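Long-range contact in putative lipoprotein GNA1162 (Neisseria meningitidis, PDB 4HRV), which is of unknown function but, as a bacterial lipoprotein, is probably membrane-attached and may bind lipid: residues Y89-Y95 with T107-K111. The protein carries 3 engineered substitutions. Numbering follows the deposited sequence.
Sequences YITVTEY and TVSAK
A classic beta bulge interrupts this antiparallel ladder: Thr93 and Glu94 both face Ser109, whose carbonyl O accepts from Thr93 N (2.9 Å) and Glu94 N (3.2 Å). The extra residue is accommodated because Thr93 takes phi/psi of -101/-21, close to helical, whereas the residues around it stay extended. The axes of the two short segments approach to 4.5 Å, with N-to-C directions 177° apart. Before the bulge, Thr91 and Lys111 form a hydrogen-bonded pair (Thr91 N to Lys111 O 2.9 Å, Lys111 N to Thr91 O 2.8 Å) and Val92 faces Ala110 as a non-hydrogen-bonded pair, CA to CA 4.2 Å. Beyond it the register has slipped by one: Ser109 N donates to Glu94 O (3.1 Å), and Tyr95 and Val108 form a non-hydrogen-bonded pair.

The face bearing Val92, Ala110, Val108 and Tyr95 is largely apolar here. The small Ala110 methyl makes a loose contact with Val92 (Val92 CG2 to Ala110 CB 4.4 Å), and Tyr95, with chi1 t, brings Tyr95 CD2 to 3.8 Å from Val108 CG2. The other face carries Thr91, Glu94, Ser109 and Lys111. The chain of Lys111, chi1 p then t throughout, runs across the other strand, with Lys111 CG 4.0 Å from Thr91 CB and Lys111 CE 3.8 Å from Thr93 CG2. Beta-branched Thr91, Val92, Thr107 and Val108 suit the extended backbone.

The pair belongs to the hairpin of strands 86-99 and 104-116 in a mixed sheet. Parallel strand 15-23 flanks 89-95, Leu22 hydrogen-bonding through its backbone to Ile90 and Val92; strand 122-133 flanks 107-111, where Ser129 hydrogen-bonds Ser109 OG. Ile153 and Val149 of the second subunit pack on Val108 and Ala110, respectively.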
loop_
_atom_site.group_PDB
_atom_site.type_symbol
_atom_site.label_atom_id
_atom_site.label_comp_id
_atom_site.label_asym_id
_atom_site.label_seq_id
_atom_site.Cartn_x
_atom_site.Cartn_y
_atom_site.Cartn_z
ATOM N N TYR B 89 -5.159 -5.556 15.853
ATOM C CA TYR B 89 -4.028 -4.869 16.465
ATOM C C TYR B 89 -3.082 -4.344 15.380
ATOM O O TYR B 89 -2.553 -5.118 14.577
ATOM C CB TYR B 89 -3.238 -5.815 17.365
ATOM C CG TYR B 89 -4.020 -6.353 18.548
ATOM C CD1 TYR B 89 -4.520 -7.650 18.549
ATOM C CD2 TYR B 89 -4.253 -5.556 19.677
ATOM C CE1 TYR B 89 -5.239 -8.145 19.654
ATOM C CE2 TYR B 89 -4.976 -6.045 20.769
ATOM C CZ TYR B 89 -5.451 -7.334 20.753
ATOM O OH TYR B 89 -6.174 -7.811 21.828
ATOM N N ILE B 90 -2.848 -3.042 15.382
ATOM C CA ILE B 90 -1.896 -2.451 14.435
ATOM C C ILE B 90 -0.715 -1.862 15.186
ATOM O O ILE B 90 -0.896 -1.215 16.210
ATOM C CB ILE B 90 -2.557 -1.343 13.632
ATOM C CG1 ILE B 90 -3.762 -1.906 12.863
ATOM C CG2 ILE B 90 -1.543 -0.676 12.692
ATOM C CD1 ILE B 90 -4.654 -0.838 12.294
ATOM N N THR B 91 0.487 -2.091 14.669
ATOM C CA THR B 91 1.703 -1.491 15.198
ATOM C C THR B 91 2.495 -0.790 14.083
ATOM O O THR B 91 2.816 -1.394 13.060
ATOM C CB THR B 91 2.597 -2.551 15.869
ATOM O OG1 THR B 91 1.880 -3.154 16.945
ATOM C CG2 THR B 91 3.884 -1.930 16.409
ATOM N N VAL B 92 2.774 0.493 14.284
ATOM C CA VAL B 92 3.660 1.234 13.396
ATOM C C VAL B 92 5.095 1.032 13.874
ATOM O O VAL B 92 5.444 1.412 14.999
ATOM C CB VAL B 92 3.331 2.736 13.392
ATOM C CG1 VAL B 92 4.420 3.529 12.621
ATOM C CG2 VAL B 92 1.963 2.970 12.781
ATOM N N THR B 93 5.916 0.419 13.025
ATOM C CA THR B 93 7.282 0.067 13.395
ATOM C C THR B 93 8.291 1.054 12.824
ATOM O O THR B 93 9.418 1.164 13.314
ATOM C CB THR B 93 7.627 -1.351 12.914
ATOM O OG1 THR B 93 7.518 -1.416 11.482
ATOM C CG2 THR B 93 6.674 -2.350 13.532
ATOM N N GLU B 94 7.888 1.775 11.784
ATOM C CA GLU B 94 8.739 2.821 11.237
ATOM C C GLU B 94 7.935 4.045 10.794
ATOM O O GLU B 94 6.844 3.925 10.255
ATOM C CB GLU B 94 9.577 2.275 10.078
ATOM C CG GLU B 94 10.680 3.207 9.648
ATOM C CD GLU B 94 11.730 2.516 8.799
ATOM O OE1 GLU B 94 12.915 2.913 8.879
ATOM O OE2 GLU B 94 11.366 1.576 8.056
ATOM N N TYR B 95 8.483 5.229 11.023
ATOM C CA TYR B 95 7.831 6.449 10.580
ATOM C C TYR B 95 8.821 7.592 10.592
ATOM O O TYR B 95 9.310 7.987 11.651
ATOM C CB TYR B 95 6.656 6.791 11.488
ATOM C CG TYR B 95 5.822 7.969 11.027
ATOM C CD1 TYR B 95 6.243 9.282 11.249
ATOM C CD2 TYR B 95 4.607 7.773 10.387
ATOM C CE1 TYR B 95 5.474 10.363 10.838
ATOM C CE2 TYR B 95 3.831 8.843 9.977
ATOM C CZ TYR B 95 4.269 10.133 10.196
ATOM O OH TYR B 95 3.491 11.186 9.781
ATOM N N THR B 107 9.474 7.002 4.924
ATOM C CA THR B 107 9.165 5.594 5.043
ATOM C C THR B 107 8.157 5.417 6.169
ATOM O O THR B 107 8.325 5.988 7.241
ATOM C CB THR B 107 10.432 4.786 5.391
ATOM O OG1 THR B 107 11.376 4.866 4.314
ATOM C CG2 THR B 107 10.082 3.330 5.651
ATOM N N VAL B 108 7.107 4.645 5.912
ATOM C CA VAL B 108 6.199 4.201 6.963
ATOM C C VAL B 108 6.036 2.691 6.843
ATOM O O VAL B 108 5.809 2.175 5.753
ATOM C CB VAL B 108 4.809 4.860 6.861
ATOM C CG1 VAL B 108 3.916 4.397 8.035
ATOM C CG2 VAL B 108 4.942 6.354 6.898
ATOM N N SER B 109 6.169 1.986 7.962
ATOM C CA SER B 109 5.989 0.547 7.977
ATOM C C SER B 109 5.103 0.212 9.171
ATOM O O SER B 109 5.234 0.815 10.241
ATOM C CB SER B 109 7.324 -0.178 8.116
ATOM O OG SER B 109 8.263 0.260 7.155
ATOM N N ALA B 110 4.197 -0.732 8.970
ATOM C CA ALA B 110 3.277 -1.154 10.012
ATOM C C ALA B 110 3.000 -2.638 9.845
ATOM O O ALA B 110 3.150 -3.198 8.758
ATOM C CB ALA B 110 1.985 -0.360 9.943
ATOM N N LYS B 111 2.611 -3.273 10.936
ATOM C CA LYS B 111 2.278 -4.671 10.914
ATOM C C LYS B 111 0.973 -4.813 11.684
ATOM O O LYS B 111 0.636 -3.965 12.505
ATOM C CB LYS B 111 3.399 -5.492 11.543
ATOM C CG LYS B 111 3.693 -5.146 12.996
ATOM C CD LYS B 111 4.926 -5.897 13.481
ATOM C CE LYS B 111 5.258 -5.560 14.926
ATOM N NZ LYS B 111 6.490 -6.263 15.383
#